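Local coordinates for protein leucine aminopeptidase (Parabacteroides distasonis, PDB 3TC8) that binds zinc and is probably an M28 exopeptidase with aminopeptidase or possibly glutaminyl-peptide cyclotransferase activity, at residues G162-E165 with F166-D169; Q300-L303 with E304-N308. All coordinates share one frame; numbering follows the deposited sequence. Where two conformers were deposited one is given.

Interaction 1 of 2, residues G162-E165 with F166-D169; sequences GTPE and FVTD
P164 and V167 are the first and last residues of a type I beta turn, closed by a hydrogen bond of 3.0 Å from V167 N to P164 O. The bond is fairly straight, 165° at the hydrogen. F166, at the third position of the turn, folds its ring back over the proline: CG lies between the backbone N and the carbonyl carbon, chi1 56°. P164 CG then sits over one face of the ring, 3.8 Å from the centroid and offset toward the rim, which meets the geometry of a CH-pi contact. Its closest ring atom is F166 CZ, 3.5 Å away. V167 reaches the same proline carbon with CG2, 3.7 Å from P164 CG, while its CG1 lies 3.7 Å from T163 CG2. T163 CG2 also lies 3.7 Å from D169 O, while the hydroxyl OG1 is 2.8 Å from a water that donates a hydrogen bond to D169 O and so joins the two limbs of the loop. Around the turn, D110 accepts a hydrogen bond from E165 N, and F166 also meets R119 in a cation-pi contact and Y108 edge-to-face. The loop belongs to the M28 peptidase region, with the E165 side chain about 11 Å from the zinc ion. The chemistry is consistent with a surface turn held by one backbone bond, a proline CG that meets a phenyl face and a valine methyl from two directions roughly at right angles, and a water bridge across its mouth.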
loop_
_atom_site.group_PDB
_atom_site.type_symbol
_atom_site.label_atom_id
_atom_site.label_comp_id
_atom_site.label_asym_id
_atom_site.label_seq_id
_atom_site.Cartn_x
_atom_site.Cartn_y
_atom_site.Cartn_z
ATOM N N GLY A 162 -8.395 1.612 12.578
ATOM C CA GLY A 162 -8.000 2.285 13.801
ATOM C C GLY A 162 -9.097 3.158 14.360
ATOM O O GLY A 162 -10.123 3.425 13.722
ATOM N N THR A 163 -8.886 3.601 15.590
ATOM C CA THR A 163 -9.868 4.380 16.342
ATOM C C THR A 163 -10.395 5.527 15.492
ATOM O O THR A 163 -9.606 6.357 15.013
ATOM C CB THR A 163 -9.231 4.967 17.610
ATOM O OG1 THR A 163 -8.650 3.893 18.359
ATOM C CG2 THR A 163 -10.272 5.718 18.444
ATOM N N PRO A 164 -11.729 5.664 15.364
ATOM C CA PRO A 164 -12.261 6.778 14.576
ATOM C C PRO A 164 -12.391 8.066 15.388
ATOM O O PRO A 164 -12.388 8.066 16.629
ATOM C CB PRO A 164 -13.621 6.259 14.136
ATOM C CG PRO A 164 -14.018 5.339 15.210
ATOM C CD PRO A 164 -12.770 4.686 15.699
ATOM N N GLU A 165 -12.588 9.150 14.669
ATOM C CA GLU A 165 -12.668 10.467 15.274
ATOM C C GLU A 165 -13.761 10.581 16.313
ATOM O O GLU A 165 -13.623 11.341 17.252
ATOM C CB GLU A 165 -12.892 11.528 14.206
ATOM C CG GLU A 165 -11.733 11.674 13.233
ATOM C CD GLU A 165 -10.461 12.170 13.907
ATOM O OE1 GLU A 165 -10.433 13.344 14.230
ATOM O OE2 GLU A 165 -9.522 11.369 14.121
ATOM N N PHE A 166 -14.842 9.803 16.161
ATOM C CA PHE A 166 -15.988 9.904 17.066
ATOM C C PHE A 166 -15.861 9.026 18.292
ATOM O O PHE A 166 -16.780 9.028 19.125
ATOM C CB PHE A 166 -17.295 9.612 16.271
ATOM C CG PHE A 166 -17.308 8.287 15.552
ATOM C CD1 PHE A 166 -17.578 7.113 16.204
ATOM C CD2 PHE A 166 -17.090 8.225 14.193
ATOM C CE1 PHE A 166 -17.605 5.908 15.541
ATOM C CE2 PHE A 166 -17.114 7.018 13.502
ATOM C CZ PHE A 166 -17.372 5.843 14.169
ATOM N N VAL A 167 -14.759 8.301 18.454
ATOM C CA VAL A 167 -14.501 7.522 19.660
ATOM C C VAL A 167 -13.458 8.230 20.498
ATOM O O VAL A 167 -12.382 8.556 20.033
ATOM C CB VAL A 167 -14.019 6.092 19.280
ATOM C CG1 VAL A 167 -13.399 5.327 20.452
ATOM C CG2 VAL A 167 -15.182 5.276 18.673
ATOM N N THR A 168 -13.788 8.479 21.766
ATOM C CA THR A 168 -12.910 9.204 22.681
ATOM C C THR A 168 -11.867 8.341 23.376
ATOM O O THR A 168 -10.796 8.850 23.692
ATOM C CB THR A 168 -13.739 9.986 23.714
ATOM O OG1 THR A 168 -14.520 9.054 24.455
ATOM C CG2 THR A 168 -14.620 11.045 23.072
ATOM N N ASP A 169 -12.126 7.066 23.595
ATOM C CA ASP A 169 -11.141 6.203 24.223
ATOM C C ASP A 169 -9.929 6.014 23.317
ATOM O O ASP A 169 -10.060 6.000 22.078
ATOM C CB ASP A 169 -11.751 4.851 24.563
ATOM C CG ASP A 169 -12.369 4.814 25.975
ATOM O OD1 ASP A 169 -12.517 5.881 26.686
ATOM O OD2 ASP A 169 -12.714 3.673 26.378
HETATM O O HOH W 1 -9.765 3.494 20.915
#

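Interaction 2 of 2, residues Q300-L303 with E304-N308; sequences QTVL and EVIYN
L303 and Y307 lie one turn apart on the C-terminal alpha-helix 292-308, where four successive i to i+4 backbone hydrogen bonds join 300-303 to 304-307. They run from E304 N to Q300 O, V305 N to T301 O, I306 N to V302 O and Y307 N to L303 O, with lengths of 2.9 to 3.1 Å and angles at the hydrogen of 154° to 166°.

The apolar contacts lie mainly along the face turned to helix 125-144. L303 and Y307 run side by side in the same direction, and L303 CD2 comes 3.8 Å from Y307 CE1 on the ring. V302 CG1 is more loosely set against I306 CG2, at 4.3 Å. I138 touches V302 and L303, I142 touches I306 and Y307, and the hydroxyl of Y307 is hydrogen-bonded to K145 O. T301 and V305 instead meet helix 213-233.

The polar contacts centre on E304, whose chain bends at chi2 and so brings the carboxylate to N308 and to a water. That water accepts from Q300 NE2 and donates to E304 OE1, linking the two side chains; Q300 OE1 also accepts from F22 N, and NE2 bonds to P20 O, near the N terminus. E304 OE2 forms a salt bridge with R309 and accepts a hydrogen bond from N308 ND2 at 2.9 Å, the donor standing 44° out of the carboxylate plane.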
loop_
_atom_site.group_PDB
_atom_site.type_symbol
_atom_site.label_atom_id
_atom_site.label_comp_id
_atom_site.label_asym_id
_atom_site.label_seq_id
_atom_site.Cartn_x
_atom_site.Cartn_y
_atom_site.Cartn_z
ATOM N N GLN A 300 5.921 3.227 -12.647
ATOM C CA GLN A 300 7.102 3.172 -13.492
ATOM C C GLN A 300 8.355 3.474 -12.682
ATOM O O GLN A 300 9.406 2.881 -12.955
ATOM C CB GLN A 300 6.947 4.131 -14.683
ATOM C CG GLN A 300 7.997 3.855 -15.773
ATOM C CD GLN A 300 7.813 2.508 -16.389
ATOM O OE1 GLN A 300 6.705 2.167 -16.797
ATOM N NE2 GLN A 300 8.852 1.686 -16.415
ATOM N N THR A 301 8.262 4.390 -11.735
ATOM C CA THR A 301 9.409 4.682 -10.865
ATOM C C THR A 301 9.823 3.449 -10.086
ATOM O O THR A 301 11.013 3.111 -9.996
ATOM C CB THR A 301 9.110 5.889 -9.955
ATOM O OG1 THR A 301 8.882 7.038 -10.749
ATOM C CG2 THR A 301 10.229 6.154 -8.946
ATOM N N VAL A 302 8.845 2.704 -9.509
ATOM C CA VAL A 302 9.198 1.533 -8.777
ATOM C C VAL A 302 9.860 0.503 -9.693
ATOM O O VAL A 302 10.838 -0.147 -9.314
ATOM C CB VAL A 302 7.965 0.945 -8.023
ATOM C CG1 VAL A 302 8.282 -0.408 -7.457
ATOM C CG2 VAL A 302 7.498 1.902 -6.938
ATOM N N LEU A 303 9.319 0.283 -10.892
ATOM C CA LEU A 303 9.963 -0.661 -11.808
ATOM C C LEU A 303 11.414 -0.262 -12.092
ATOM O O LEU A 303 12.305 -1.074 -12.136
ATOM C CB LEU A 303 9.179 -0.744 -13.136
ATOM C CG LEU A 303 7.836 -1.462 -13.055
ATOM C CD1 LEU A 303 7.132 -1.381 -14.393
ATOM C CD2 LEU A 303 7.986 -2.903 -12.632
ATOM N N GLU A 304 11.609 1.004 -12.388
ATOM C CA GLU A 304 12.974 1.502 -12.667
ATOM C C GLU A 304 13.943 1.171 -11.543
ATOM O O GLU A 304 15.067 0.759 -11.795
ATOM C CB GLU A 304 12.941 2.986 -12.958
ATOM C CG GLU A 304 14.305 3.590 -13.359
ATOM C CD GLU A 304 14.752 3.179 -14.767
ATOM O OE1 GLU A 304 13.894 2.851 -15.614
ATOM O OE2 GLU A 304 15.972 3.257 -15.064
ATOM N N VAL A 305 13.506 1.342 -10.301
ATOM C CA VAL A 305 14.319 1.126 -9.162
ATOM C C VAL A 305 14.649 -0.361 -8.958
ATOM O O VAL A 305 15.818 -0.761 -8.727
ATOM C CB VAL A 305 13.602 1.752 -7.961
ATOM C CG1 VAL A 305 14.270 1.344 -6.649
ATOM C CG2 VAL A 305 13.576 3.262 -8.138
ATOM N N ILE A 306 13.628 -1.225 -9.023
ATOM C CA ILE A 306 13.859 -2.619 -8.720
ATOM C C ILE A 306 14.589 -3.353 -9.847
ATOM O O ILE A 306 15.278 -4.321 -9.582
ATOM C CB ILE A 306 12.580 -3.380 -8.277
ATOM C CG1 ILE A 306 11.586 -3.556 -9.452
ATOM C CG2 ILE A 306 11.930 -2.669 -7.082
ATOM C CD1 ILE A 306 10.323 -4.302 -9.114
ATOM N N TYR A 307 14.407 -2.909 -11.088
ATOM C CA TYR A 307 15.117 -3.511 -12.209
ATOM C C TYR A 307 16.457 -2.878 -12.457
ATOM O O TYR A 307 17.300 -3.538 -13.087
ATOM C CB TYR A 307 14.302 -3.361 -13.497
ATOM C CG TYR A 307 13.194 -4.385 -13.644
ATOM C CD1 TYR A 307 11.958 -4.233 -13.006
ATOM C CD2 TYR A 307 13.368 -5.499 -14.416
ATOM C CE1 TYR A 307 10.941 -5.163 -13.165
ATOM C CE2 TYR A 307 12.359 -6.458 -14.565
ATOM C CZ TYR A 307 11.140 -6.313 -13.923
ATOM O OH TYR A 307 10.092 -7.171 -14.066
ATOM N N ASN A 308 16.648 -1.614 -12.112
ATOM C CA ASN A 308 17.685 -0.844 -12.752
ATOM C C ASN A 308 18.313 0.248 -11.898
ATOM O O ASN A 308 18.962 1.127 -12.453
ATOM C CB ASN A 308 17.143 -0.233 -14.048
ATOM C CG ASN A 308 18.204 0.193 -15.022
ATOM O OD1 ASN A 308 19.239 -0.483 -15.176
ATOM N ND2 ASN A 308 17.928 1.252 -15.745
HETATM O O HOH W 2 11.405 2.886 -16.678
#

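How the interactions relate
Along the chain the two contacts come in series, neither nesting nor crossing. Interaction 1 closes a tight turn at 164-167, within the loop that leads from strand 150-156 to helix 177-184. Interaction 2 closes no loop: it lies within helix 292-308, at the C-terminal end of the chain. Their centres are 39 Å apart, on opposite sides of the chain's centre, and their nearest atoms stay about 25 Å from each other. Interaction 1 belongs to the surface on the zinc side, where its loop meets the loop residues R106, Y108 and D110. Interaction 2 packs the last helix against helices 125-144 and 213-233, away from the metal.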